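Local coordinates for protein virulence factor (Pectobacterium carotovorum, PDB 2W3Y) that acts as an S-palmitoylated virulence factor of a Drosophila pathogen and binds to lipid vesicles, at residues R69-A74 / P189-Y194; E231-N236 / K241-F246; V125-I130 / V136-V141; A157-T162 / T196-E201. All blocks are in the same frame, centred on the assembly; numbering follows the deposited sequence.

Contact 1. Residues R69-A74 / P189-Y194; sequences RFVAVA and PRFLIY
F191 stands out from strand 185-198 and sets one edge of its ring against helix 57-81, where F70, V71 and A74 receive it. The dense part of the contact is the ring rim from CD1 to CZ. V71 N lies in the plane of the ring, 3.8 Å from F191 CE1, and V71 CG2 packs 3.9 Å from that same CE1. Next to them F70 CB is 4.1 Å from F191 CD1, while A74 CB meets F191 CZ at 4.1 Å, again at the edge. With CG of F191 anti to the backbone N (chi1 172°), the ring is carried off the sheet toward the helix. Away from this one ring the contact thins quickly. I193 points toward the helix without reaching it, and the ring of F70 leads off elsewhere. R69 and R190, both partly exposed, turn outward to salt bridges with D248 and D176. The two segments run 29° from parallel. Around this buried junction, F191 also touches S98 and I102 of helix 91-105, F70 meets the rings of F105 and F106 and packs on L247 of helix 237-250, and V71 rests on A171 of strand 166-179.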
loop_
_atom_site.group_PDB
_atom_site.type_symbol
_atom_site.label_atom_id
_atom_site.label_comp_id
_atom_site.label_asym_id
_atom_site.label_seq_id
_atom_site.Cartn_x
_atom_site.Cartn_y
_atom_site.Cartn_z
ATOM N N ARG A 69 -8.333 5.828 3.672
ATOM C CA ARG A 69 -9.312 5.394 4.661
ATOM C C ARG A 69 -9.521 3.878 4.640
ATOM O O ARG A 69 -9.614 3.259 5.705
ATOM C CB ARG A 69 -10.643 6.123 4.462
ATOM C CG ARG A 69 -10.567 7.616 4.825
ATOM C CD ARG A 69 -11.910 8.300 4.608
ATOM N NE ARG A 69 -12.786 8.053 5.754
ATOM C CZ ARG A 69 -14.070 8.397 5.835
ATOM N NH1 ARG A 69 -14.677 9.013 4.822
ATOM N NH2 ARG A 69 -14.750 8.118 6.943
ATOM N N PHE A 70 -9.591 3.301 3.439
ATOM C CA PHE A 70 -9.659 1.841 3.258
ATOM C C PHE A 70 -8.409 1.132 3.806
ATOM O O PHE A 70 -8.514 0.095 4.476
ATOM C CB PHE A 70 -9.895 1.475 1.789
ATOM C CG PHE A 70 -11.364 1.360 1.403
ATOM C CD1 PHE A 70 -12.171 0.359 1.949
ATOM C CD2 PHE A 70 -11.923 2.243 0.471
ATOM C CE1 PHE A 70 -13.518 0.245 1.585
ATOM C CE2 PHE A 70 -13.267 2.151 0.096
ATOM C CZ PHE A 70 -14.071 1.155 0.650
ATOM N N VAL A 71 -7.234 1.705 3.540
ATOM C CA VAL A 71 -5.979 1.164 4.087
ATOM C C VAL A 71 -5.981 1.160 5.620
ATOM O O VAL A 71 -5.637 0.131 6.233
ATOM C CB VAL A 71 -4.691 1.884 3.478
ATOM C CG1 VAL A 71 -3.401 1.442 4.209
ATOM C CG2 VAL A 71 -4.583 1.603 1.981
ATOM N N ALA A 72 -6.394 2.277 6.238
ATOM C CA ALA A 72 -6.483 2.376 7.707
ATOM C C ALA A 72 -7.573 1.437 8.296
ATOM O O ALA A 72 -7.363 0.836 9.353
ATOM C CB ALA A 72 -6.728 3.835 8.163
ATOM N N VAL A 73 -8.706 1.304 7.596
ATOM C CA VAL A 73 -9.752 0.307 7.986
ATOM C C VAL A 73 -9.194 -1.129 8.001
ATOM O O VAL A 73 -9.393 -1.862 8.977
ATOM C CB VAL A 73 -11.042 0.418 7.107
ATOM C CG1 VAL A 73 -11.959 -0.815 7.264
ATOM C CG2 VAL A 73 -11.801 1.663 7.465
ATOM N N ALA A 74 -8.474 -1.519 6.948
ATOM C CA ALA A 74 -7.896 -2.861 6.891
ATOM C C ALA A 74 -6.871 -3.065 8.023
ATOM O O ALA A 74 -6.893 -4.076 8.740
ATOM C CB ALA A 74 -7.282 -3.131 5.529
ATOM N N PRO A 189 -7.933 3.935 -9.610
ATOM C CA PRO A 189 -7.454 3.786 -8.240
ATOM C C PRO A 189 -7.371 2.322 -7.784
ATOM O O PRO A 189 -8.365 1.590 -7.878
ATOM C CB PRO A 189 -8.493 4.547 -7.420
ATOM C CG PRO A 189 -9.775 4.452 -8.224
ATOM C CD PRO A 189 -9.397 4.150 -9.668
ATOM N N ARG A 190 -6.201 1.911 -7.290
ATOM C CA ARG A 190 -6.002 0.519 -6.794
ATOM C C ARG A 190 -5.627 0.456 -5.304
ATOM O O ARG A 190 -4.837 1.291 -4.825
ATOM C CB ARG A 190 -4.906 -0.187 -7.599
ATOM C CG ARG A 190 -5.205 -0.433 -9.068
ATOM C CD ARG A 190 -3.974 -1.044 -9.790
ATOM N NE ARG A 190 -2.977 -0.037 -10.210
ATOM C CZ ARG A 190 -1.674 -0.283 -10.410
ATOM N NH1 ARG A 190 -1.190 -1.511 -10.231
ATOM N NH2 ARG A 190 -0.843 0.698 -10.786
ATOM N N PHE A 191 -6.192 -0.543 -4.606
ATOM C CA PHE A 191 -5.906 -0.897 -3.222
ATOM C C PHE A 191 -5.038 -2.170 -3.259
ATOM O O PHE A 191 -5.437 -3.180 -3.851
ATOM C CB PHE A 191 -7.238 -1.148 -2.489
ATOM C CG PHE A 191 -7.110 -1.712 -1.089
ATOM C CD1 PHE A 191 -7.021 -0.877 0.018
ATOM C CD2 PHE A 191 -7.149 -3.096 -0.871
ATOM C CE1 PHE A 191 -6.941 -1.420 1.322
ATOM C CE2 PHE A 191 -7.064 -3.634 0.409
ATOM C CZ PHE A 191 -6.958 -2.805 1.505
ATOM N N LEU A 192 -3.849 -2.099 -2.665
ATOM C CA LEU A 192 -2.852 -3.201 -2.722
ATOM C C LEU A 192 -2.204 -3.512 -1.367
ATOM O O LEU A 192 -1.779 -2.594 -0.671
ATOM C CB LEU A 192 -1.754 -2.864 -3.747
ATOM C CG LEU A 192 -2.197 -2.703 -5.209
ATOM C CD1 LEU A 192 -1.212 -1.894 -6.053
ATOM C CD2 LEU A 192 -2.489 -4.071 -5.862
ATOM N N ILE A 193 -2.152 -4.801 -0.990
ATOM C CA ILE A 193 -1.371 -5.241 0.180
ATOM C C ILE A 193 -0.355 -6.283 -0.279
ATOM O O ILE A 193 -0.734 -7.322 -0.807
ATOM C CB ILE A 193 -2.208 -5.842 1.356
ATOM C CG1 ILE A 193 -3.535 -5.083 1.617
ATOM C CG2 ILE A 193 -1.314 -5.975 2.613
ATOM C CD1 ILE A 193 -3.412 -3.760 2.422
ATOM N N TYR A 194 0.926 -5.961 -0.126
ATOM C CA TYR A 194 2.021 -6.842 -0.559
ATOM C C TYR A 194 2.784 -7.241 0.674
ATOM O O TYR A 194 2.905 -6.444 1.614
ATOM C CB TYR A 194 2.970 -6.125 -1.521
ATOM C CG TYR A 194 2.501 -6.028 -2.958
ATOM C CD1 TYR A 194 1.143 -6.083 -3.302
ATOM C CD2 TYR A 194 3.421 -5.826 -3.973
ATOM C CE1 TYR A 194 0.739 -5.980 -4.625
ATOM C CE2 TYR A 194 3.025 -5.719 -5.291
ATOM C CZ TYR A 194 1.689 -5.797 -5.613
ATOM O OH TYR A 194 1.334 -5.691 -6.947
#

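Contact 2. Residues E231-N236 / K241-F246; sequences EEYFSN and KKVDNF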
loop_
_atom_site.group_PDB
_atom_site.type_symbol
_atom_site.label_atom_id
_atom_site.label_comp_id
_atom_site.label_asym_id
_atom_site.label_seq_id
_atom_site.Cartn_x
_atom_site.Cartn_y
_atom_site.Cartn_z
ATOM N N GLU A 231 -16.181 5.010 -10.499
ATOM C CA GLU A 231 -17.248 5.401 -11.433
ATOM C C GLU A 231 -18.629 5.270 -10.795
ATOM O O GLU A 231 -19.435 6.205 -10.866
ATOM C CB GLU A 231 -17.189 4.557 -12.710
ATOM C CG GLU A 231 -15.883 4.673 -13.517
ATOM C CD GLU A 231 -14.734 3.804 -12.977
ATOM O OE1 GLU A 231 -13.592 4.007 -13.449
ATOM O OE2 GLU A 231 -14.959 2.938 -12.086
ATOM N N GLU A 232 -18.875 4.125 -10.159
ATOM C CA GLU A 232 -20.099 3.868 -9.413
ATOM C C GLU A 232 -20.228 4.726 -8.158
ATOM O O GLU A 232 -21.339 5.093 -7.784
ATOM C CB GLU A 232 -20.213 2.394 -9.039
ATOM C CG GLU A 232 -20.560 1.499 -10.211
ATOM C CD GLU A 232 -20.164 0.050 -9.993
ATOM O OE1 GLU A 232 -20.882 -0.659 -9.249
ATOM O OE2 GLU A 232 -19.138 -0.379 -10.580
ATOM N N TYR A 233 -19.103 5.042 -7.511
ATOM C CA TYR A 233 -19.116 5.905 -6.327
ATOM C C TYR A 233 -19.632 7.318 -6.666
ATOM O O TYR A 233 -20.335 7.938 -5.867
ATOM C CB TYR A 233 -17.725 5.959 -5.666
ATOM C CG TYR A 233 -17.648 6.855 -4.448
ATOM C CD1 TYR A 233 -17.945 6.368 -3.177
ATOM C CD2 TYR A 233 -17.289 8.198 -4.573
ATOM C CE1 TYR A 233 -17.884 7.212 -2.048
ATOM C CE2 TYR A 233 -17.226 9.038 -3.477
ATOM C CZ TYR A 233 -17.520 8.543 -2.214
ATOM O OH TYR A 233 -17.443 9.390 -1.133
ATOM N N PHE A 234 -19.278 7.813 -7.844
ATOM C CA PHE A 234 -19.698 9.145 -8.267
ATOM C C PHE A 234 -21.007 9.171 -9.074
ATOM O O PHE A 234 -21.527 10.247 -9.365
ATOM C CB PHE A 234 -18.578 9.838 -9.052
ATOM C CG PHE A 234 -17.559 10.519 -8.188
ATOM C CD1 PHE A 234 -17.784 11.810 -7.707
ATOM C CD2 PHE A 234 -16.364 9.881 -7.861
ATOM C CE1 PHE A 234 -16.834 12.455 -6.911
ATOM C CE2 PHE A 234 -15.406 10.512 -7.062
ATOM C CZ PHE A 234 -15.639 11.799 -6.585
ATOM N N SER A 235 -21.538 8.003 -9.427
ATOM C CA SER A 235 -22.773 7.939 -10.219
ATOM C C SER A 235 -23.941 7.289 -9.482
ATOM O O SER A 235 -25.106 7.558 -9.790
ATOM C CB SER A 235 -22.534 7.242 -11.563
ATOM O OG SER A 235 -22.423 5.836 -11.411
ATOM N N ASN A 236 -23.628 6.448 -8.505
ATOM C CA ASN A 236 -24.626 5.647 -7.810
ATOM C C ASN A 236 -24.693 6.057 -6.343
ATOM O O ASN A 236 -23.844 5.658 -5.535
ATOM C CB ASN A 236 -24.267 4.164 -7.970
ATOM C CG ASN A 236 -25.328 3.222 -7.435
ATOM O OD1 ASN A 236 -26.047 3.527 -6.490
ATOM N ND2 ASN A 236 -25.400 2.045 -8.027
ATOM N N LYS A 241 -23.284 5.722 -0.543
ATOM C CA LYS A 241 -23.737 5.651 0.848
ATOM C C LYS A 241 -23.227 4.445 1.629
ATOM O O LYS A 241 -22.852 4.590 2.795
ATOM C CB LYS A 241 -25.267 5.729 0.953
ATOM C CG LYS A 241 -25.801 7.145 0.863
ATOM C CD LYS A 241 -27.227 7.247 1.413
ATOM C CE LYS A 241 -28.269 6.700 0.444
ATOM N NZ LYS A 241 -29.636 7.196 0.812
ATOM N N LYS A 242 -23.215 3.262 1.016
ATOM C CA LYS A 242 -22.685 2.100 1.738
ATOM C C LYS A 242 -21.172 2.215 1.974
ATOM O O LYS A 242 -20.693 1.830 3.034
ATOM C CB LYS A 242 -23.098 0.742 1.130
ATOM C CG LYS A 242 -22.471 0.361 -0.202
ATOM C CD LYS A 242 -22.638 -1.154 -0.470
ATOM C CE LYS A 242 -21.359 -1.935 -0.142
ATOM N NZ LYS A 242 -21.574 -3.302 0.405
ATOM N N VAL A 243 -20.452 2.760 0.992
ATOM C CA VAL A 243 -19.028 3.075 1.121
ATOM C C VAL A 243 -18.811 4.020 2.306
ATOM O O VAL A 243 -18.110 3.665 3.251
ATOM C CB VAL A 243 -18.441 3.677 -0.196
ATOM C CG1 VAL A 243 -17.014 4.222 0.007
ATOM C CG2 VAL A 243 -18.458 2.626 -1.334
ATOM N N ASP A 244 -19.453 5.195 2.263
ATOM C CA ASP A 244 -19.288 6.239 3.286
ATOM C C ASP A 244 -19.656 5.791 4.695
ATOM O O ASP A 244 -18.927 6.100 5.641
ATOM C CB ASP A 244 -20.068 7.506 2.914
ATOM C CG ASP A 244 -19.423 8.274 1.767
ATOM O OD1 ASP A 244 -18.228 8.021 1.461
ATOM O OD2 ASP A 244 -20.119 9.125 1.162
ATOM N N ASN A 245 -20.764 5.051 4.822
ATOM C CA ASN A 245 -21.213 4.539 6.115
ATOM C C ASN A 245 -20.246 3.510 6.695
ATOM O O ASN A 245 -19.937 3.533 7.885
ATOM C CB ASN A 245 -22.623 3.921 6.023
ATOM C CG ASN A 245 -23.740 4.973 5.877
ATOM O OD1 ASN A 245 -23.604 6.123 6.303
ATOM N ND2 ASN A 245 -24.853 4.563 5.273
ATOM N N PHE A 246 -19.790 2.598 5.846
ATOM C CA PHE A 246 -18.835 1.567 6.254
ATOM C C PHE A 246 -17.523 2.210 6.722
ATOM O O PHE A 246 -17.011 1.893 7.800
ATOM C CB PHE A 246 -18.586 0.609 5.088
ATOM C CG PHE A 246 -17.519 -0.414 5.358
ATOM C CD1 PHE A 246 -17.836 -1.623 5.971
ATOM C CD2 PHE A 246 -16.196 -0.173 4.979
ATOM C CE1 PHE A 246 -16.860 -2.578 6.232
ATOM C CE2 PHE A 246 -15.209 -1.125 5.235
ATOM C CZ PHE A 246 -15.544 -2.324 5.872
#
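Y233 spans the gap between the short helix 230-235 and helix 237-250, laying its ring past V243 and its hydroxyl beside D244. Its CB starts out across the line between the helices, and with CG anti to the backbone N (chi1 179°) the ring swings over to the second helix. CD1 is the first atom to meet anything there, 4.0 Å from V243 CB. CE1 follows, 3.7 Å from V243 CG1, which approaches the ring obliquely, and 3.6 Å from D244 OD1. CZ passes the same carboxylate oxygen, and at the tip OH hydrogen bonds to D244 OD1 at 3.0 Å, although another acceptor competes for the proton. OD1 lies at the ring edge, near its plane, while the carboxylate as a whole is turned 78° from the ring. On the far side of the ring, CE2 leans over a face of F234. N236, at the N-cap of the second helix, bonds through OD1 to F239 N where the chain turns between the helices. The tyrosine thus splits its chemistry: carbon against valine, oxygen between D244 and K240, whose NZ bonds to Y233 OH. The ion pair of K240 with D244 OD2 is long and weak, and may modestly favour the ionised aspartate.

Contact 3. Residues V125-I130 / V136-V141; sequences VAKSVI and VIAGNV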
loop_
_atom_site.group_PDB
_atom_site.type_symbol
_atom_site.label_atom_id
_atom_site.label_comp_id
_atom_site.label_asym_id
_atom_site.label_seq_id
_atom_site.Cartn_x
_atom_site.Cartn_y
_atom_site.Cartn_z
ATOM N N VAL A 125 17.710 1.308 -6.096
ATOM C CA VAL A 125 16.768 0.453 -5.344
ATOM C C VAL A 125 15.382 1.094 -5.174
ATOM O O VAL A 125 14.363 0.429 -5.366
ATOM C CB VAL A 125 17.309 0.063 -3.938
ATOM C CG1 VAL A 125 16.213 -0.579 -3.088
ATOM C CG2 VAL A 125 18.492 -0.873 -4.053
ATOM N N ALA A 126 15.349 2.379 -4.826
ATOM C CA ALA A 126 14.078 3.084 -4.653
ATOM C C ALA A 126 13.235 3.066 -5.926
ATOM O O ALA A 126 12.019 2.838 -5.869
ATOM C CB ALA A 126 14.311 4.537 -4.162
ATOM N N LYS A 127 13.875 3.317 -7.071
ATOM C CA LYS A 127 13.201 3.198 -8.381
ATOM C C LYS A 127 12.676 1.776 -8.671
ATOM O O LYS A 127 11.565 1.609 -9.188
ATOM C CB LYS A 127 14.136 3.643 -9.509
ATOM C CG LYS A 127 13.440 3.837 -10.856
ATOM C CD LYS A 127 14.356 4.536 -11.835
ATOM C CE LYS A 127 13.572 5.406 -12.806
ATOM N NZ LYS A 127 14.469 6.320 -13.568
ATOM N N SER A 128 13.480 0.759 -8.350
ATOM C CA SER A 128 13.040 -0.628 -8.485
ATOM C C SER A 128 11.787 -0.912 -7.664
ATOM O O SER A 128 10.904 -1.609 -8.145
ATOM C CB SER A 128 14.150 -1.621 -8.115
ATOM O OG SER A 128 15.329 -1.346 -8.863
ATOM N N VAL A 129 11.721 -0.380 -6.442
ATOM C CA VAL A 129 10.534 -0.545 -5.576
ATOM C C VAL A 129 9.276 0.088 -6.190
ATOM O O VAL A 129 8.246 -0.568 -6.272
ATOM C CB VAL A 129 10.770 -0.030 -4.118
ATOM C CG1 VAL A 129 9.484 -0.067 -3.294
ATOM C CG2 VAL A 129 11.860 -0.852 -3.415
ATOM N N ILE A 130 9.362 1.352 -6.611
ATOM C CA ILE A 130 8.198 2.035 -7.204
ATOM C C ILE A 130 7.729 1.303 -8.468
ATOM O O ILE A 130 6.525 1.065 -8.658
ATOM C CB ILE A 130 8.475 3.563 -7.517
ATOM C CG1 ILE A 130 8.801 4.360 -6.250
ATOM C CG2 ILE A 130 7.295 4.219 -8.261
ATOM C CD1 ILE A 130 7.667 4.447 -5.188
ATOM N N VAL A 136 5.099 0.091 -13.523
ATOM C CA VAL A 136 5.328 1.350 -14.215
ATOM C C VAL A 136 6.784 1.518 -14.627
ATOM O O VAL A 136 7.691 0.889 -14.060
ATOM C CB VAL A 136 4.866 2.619 -13.380
ATOM C CG1 VAL A 136 3.368 2.582 -13.070
ATOM C CG2 VAL A 136 5.678 2.806 -12.095
ATOM N N ILE A 137 6.985 2.351 -15.646
ATOM C CA ILE A 137 8.296 2.925 -15.943
ATOM C C ILE A 137 8.287 4.340 -15.348
ATOM O O ILE A 137 7.546 5.215 -15.805
ATOM C CB ILE A 137 8.580 2.940 -17.457
ATOM C CG1 ILE A 137 8.510 1.504 -18.006
ATOM C CG2 ILE A 137 9.955 3.572 -17.761
ATOM C CD1 ILE A 137 8.280 1.404 -19.474
ATOM N N ALA A 138 9.082 4.530 -14.298
ATOM C CA ALA A 138 9.137 5.791 -13.571
ATOM C C ALA A 138 10.168 6.720 -14.188
ATOM O O ALA A 138 11.022 6.284 -14.943
ATOM C CB ALA A 138 9.471 5.540 -12.100
ATOM N N GLY A 139 10.065 8.003 -13.858
ATOM C CA GLY A 139 11.098 8.973 -14.192
ATOM C C GLY A 139 11.810 9.377 -12.912
ATOM O O GLY A 139 12.460 8.555 -12.266
ATOM N N ASN A 140 11.654 10.645 -12.546
ATOM C CA ASN A 140 12.226 11.199 -11.333
ATOM C C ASN A 140 11.518 10.662 -10.088
ATOM O O ASN A 140 10.330 10.918 -9.878
ATOM C CB ASN A 140 12.135 12.734 -11.358
ATOM C CG ASN A 140 12.960 13.386 -10.265
ATOM O OD1 ASN A 140 12.925 12.973 -9.097
ATOM N ND2 ASN A 140 13.719 14.418 -10.635
ATOM N N VAL A 141 12.261 9.926 -9.263
ATOM C CA VAL A 141 11.736 9.431 -7.996
ATOM C C VAL A 141 12.625 9.847 -6.821
ATOM O O VAL A 141 12.647 9.194 -5.782
ATOM C CB VAL A 141 11.493 7.885 -8.037
ATOM C CG1 VAL A 141 10.501 7.540 -9.161
ATOM C CG2 VAL A 141 12.809 7.105 -8.209
#
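K127 reaches from helix 125-134 along the chain that follows it, with V141 at its root and G139 at its tip. A chi1 of -59° sets V141 CG1 anti to the carbonyl carbon and leaves CG2 between N and the carbonyl carbon, where it packs 3.9 Å from K127 CB. Farther out, K127 CE lies 3.4 Å from A138 O and 4.2 Å from A138 CB, and NZ makes a weak hydrogen bond of 3.3 Å to G139 O. The lysine begins extended, and a slight bend at chi3 (-148°) lays its last carbon beside these two carbonyls. One helical turn on, the CG2 methyls of I130 and V136 form an apolar pair 4.4 Å apart, and V136 CG2 also lies against I130 O. A second shell holds both sides. I130 is backed by F144, Y47, F49 and F266, and V136 by F49 and F178. I137 pairs its backbone with K270, while V141 sits at the N-cap of helix 142-159; the segment thus leads from helix 125-134 into that helix. A palmitic acid touches the neighbouring V129. Chemically this is a greasy contact with one weak N-H...O bond: the ammonium group of the partly exposed lysine is drawn toward peptide oxygens, its methylenes packed against alanine and valine.

Contact 4. Residues A157-T162 / T196-E201; sequences AEMNKT and THFKQE
M159 turns its CG into the position between the backbone N and the carbonyl carbon (chi1 73°), then bends sharply at chi3 (30°), and this folds CE back over the ring of F198. The result is a Met-aromatic contact between the end of helix 142-159 and the end of strand 185-198. CE approaches over one face, 3.7 Å from the F198 ring centroid and 27° off the normal, a CH-pi contact shifted toward the rim. Packing is tightest at F198 CD2, 3.3 Å from M159 CE. SD lies over the same face, 4.3 Å from the centroid. Y168 and F219 also meet this ring, and a bound palmitic acid touches it, so the methionine helps enclose an aromatic residue of the lipid site. Toward solvent the contact becomes polar. K161 NZ and E158 OE1 form a salt bridge of 2.6 Å within the turn that ends the helix. K203 holds the two sides together from outside, its NZ hydrogen bonding to both M159 O and Q200 OE1. Q200, bent at chi2, brings its amide up to that turn, where a water bridges the two segments. The water donates to N160 O at 3.0 Å and to T162 O at 3.2 Å, though more acceptors lie in reach than it has protons, and it accepts from Q200 NE2 at 3.2 Å.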
loop_
_atom_site.group_PDB
_atom_site.type_symbol
_atom_site.label_atom_id
_atom_site.label_comp_id
_atom_site.label_asym_id
_atom_site.label_seq_id
_atom_site.Cartn_x
_atom_site.Cartn_y
_atom_site.Cartn_z
ATOM N N ALA A 157 17.960 -0.804 11.958
ATOM C CA ALA A 157 18.041 -0.915 13.408
ATOM C C ALA A 157 17.116 -2.003 13.977
ATOM O O ALA A 157 17.546 -2.817 14.808
ATOM C CB ALA A 157 17.749 0.438 14.067
ATOM N N GLU A 158 15.858 -2.035 13.536
ATOM C CA GLU A 158 14.923 -3.054 14.040
ATOM C C GLU A 158 15.267 -4.469 13.586
ATOM O O GLU A 158 15.324 -5.370 14.417
ATOM C CB GLU A 158 13.459 -2.737 13.698
ATOM C CG GLU A 158 12.905 -1.447 14.304
ATOM C CD GLU A 158 12.669 -1.513 15.805
ATOM O OE1 GLU A 158 12.987 -2.543 16.443
ATOM O OE2 GLU A 158 12.148 -0.514 16.361
ATOM N N MET A 159 15.484 -4.659 12.284
ATOM C CA MET A 159 15.750 -5.988 11.708
ATOM C C MET A 159 17.036 -6.657 12.184
ATOM O O MET A 159 17.116 -7.881 12.242
ATOM C CB MET A 159 15.650 -5.985 10.166
ATOM C CG MET A 159 16.770 -5.322 9.348
ATOM S SD MET A 159 16.392 -5.349 7.536
ATOM C CE MET A 159 14.593 -5.281 7.585
ATOM N N ASN A 160 18.025 -5.852 12.542
ATOM C CA ASN A 160 19.323 -6.376 12.977
ATOM C C ASN A 160 19.398 -6.737 14.469
ATOM O O ASN A 160 20.451 -7.131 14.974
ATOM C CB ASN A 160 20.440 -5.410 12.587
ATOM C CG ASN A 160 20.763 -5.460 11.098
ATOM O OD1 ASN A 160 20.779 -4.430 10.423
ATOM N ND2 ASN A 160 21.028 -6.664 10.580
ATOM N N LYS A 161 18.274 -6.607 15.162
ATOM C CA LYS A 161 18.195 -6.917 16.585
ATOM C C LYS A 161 18.385 -8.399 16.845
ATOM O O LYS A 161 19.022 -8.764 17.838
ATOM C CB LYS A 161 16.876 -6.422 17.181
ATOM C CG LYS A 161 16.850 -4.909 17.394
ATOM C CD LYS A 161 15.543 -4.421 18.007
ATOM C CE LYS A 161 15.651 -2.940 18.367
ATOM N NZ LYS A 161 14.341 -2.303 18.667
ATOM N N THR A 162 17.845 -9.245 15.956
ATOM C CA THR A 162 18.059 -10.701 16.023
ATOM C C THR A 162 18.386 -11.313 14.656
ATOM O O THR A 162 18.396 -10.619 13.624
ATOM C CB THR A 162 16.839 -11.470 16.622
ATOM O OG1 THR A 162 15.772 -11.500 15.671
ATOM C CG2 THR A 162 16.334 -10.838 17.925
ATOM N N THR A 196 6.344 -9.431 2.157
ATOM C CA THR A 196 7.601 -10.185 2.020
ATOM C C THR A 196 8.310 -10.232 3.383
ATOM O O THR A 196 7.681 -9.999 4.428
ATOM C CB THR A 196 8.489 -9.642 0.819
ATOM O OG1 THR A 196 9.522 -10.585 0.455
ATOM C CG2 THR A 196 9.098 -8.242 1.107
ATOM N N HIS A 197 9.592 -10.581 3.382
ATOM C CA HIS A 197 10.411 -10.562 4.583
ATOM C C HIS A 197 11.864 -10.375 4.149
ATOM O O HIS A 197 12.184 -10.571 2.968
ATOM C CB HIS A 197 10.255 -11.861 5.408
ATOM C CG HIS A 197 10.577 -13.104 4.632
ATOM N ND1 HIS A 197 11.813 -13.711 4.675
ATOM C CD2 HIS A 197 9.842 -13.818 3.749
ATOM C CE1 HIS A 197 11.815 -14.766 3.882
ATOM N NE2 HIS A 197 10.630 -14.851 3.308
ATOM N N PHE A 198 12.718 -9.982 5.096
ATOM C CA PHE A 198 14.156 -9.937 4.882
ATOM C C PHE A 198 14.762 -11.107 5.646
ATOM O O PHE A 198 14.606 -11.194 6.856
ATOM C CB PHE A 198 14.781 -8.651 5.445
ATOM C CG PHE A 198 14.444 -7.399 4.691
ATOM C CD1 PHE A 198 15.363 -6.847 3.786
ATOM C CD2 PHE A 198 13.237 -6.729 4.921
ATOM C CE1 PHE A 198 15.079 -5.660 3.091
ATOM C CE2 PHE A 198 12.941 -5.525 4.238
ATOM C CZ PHE A 198 13.863 -4.998 3.312
ATOM N N LYS A 199 15.458 -11.982 4.933
ATOM C CA LYS A 199 16.308 -13.015 5.535
ATOM C C LYS A 199 17.597 -12.363 6.063
ATOM O O LYS A 199 17.965 -11.269 5.632
ATOM C CB LYS A 199 16.672 -14.079 4.480
ATOM C CG LYS A 199 15.493 -14.792 3.830
ATOM C CD LYS A 199 15.967 -16.059 3.096
ATOM C CE LYS A 199 15.162 -16.337 1.851
ATOM N NZ LYS A 199 13.705 -16.432 2.115
ATOM N N GLN A 200 18.290 -13.030 6.988
ATOM C CA GLN A 200 19.499 -12.439 7.585
ATOM C C GLN A 200 20.458 -11.829 6.548
ATOM O O GLN A 200 20.901 -10.697 6.707
ATOM C CB GLN A 200 20.256 -13.456 8.464
ATOM C CG GLN A 200 21.457 -12.836 9.199
ATOM C CD GLN A 200 21.051 -11.665 10.080
ATOM O OE1 GLN A 200 20.068 -11.746 10.812
ATOM N NE2 GLN A 200 21.798 -10.568 10.005
ATOM N N GLU A 201 20.735 -12.573 5.474
ATOM C CA GLU A 201 21.713 -12.167 4.451
ATOM C C GLU A 201 21.224 -10.991 3.584
ATOM O O GLU A 201 22.008 -10.361 2.877
ATOM C CB GLU A 201 22.122 -13.371 3.592
ATOM C CG GLU A 201 20.979 -13.971 2.742
ATOM C CD GLU A 201 21.438 -15.050 1.765
ATOM O OE1 GLU A 201 21.807 -16.169 2.215
ATOM O OE2 GLU A 201 21.408 -14.785 0.532
HETATM O O HOH W 1 21.149 -9.192 12.859
#

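How the contacts relate
Contact 1 opens first, on helix 57-81, and does not close until strand 185-198. Within that long excursion contact 3 opens and closes as a short local loop, joining helix 125-134 to the chain leading into helix 142-159. Contact 4 opens at the end of that helix and closes just beyond contact 1 on strand 185-198, so contacts 1 and 4 cross and share a strand. Contact 2 comes last, in series with the rest, tying two consecutive helices. It touches contact 1 through V73 with F246 and F70 with V243. Contacts 2 and 4 lie on opposite sides of the chain's centre, with centres about 41 Å apart; the palmitic acid touches residues of contacts 1, 3 and 4.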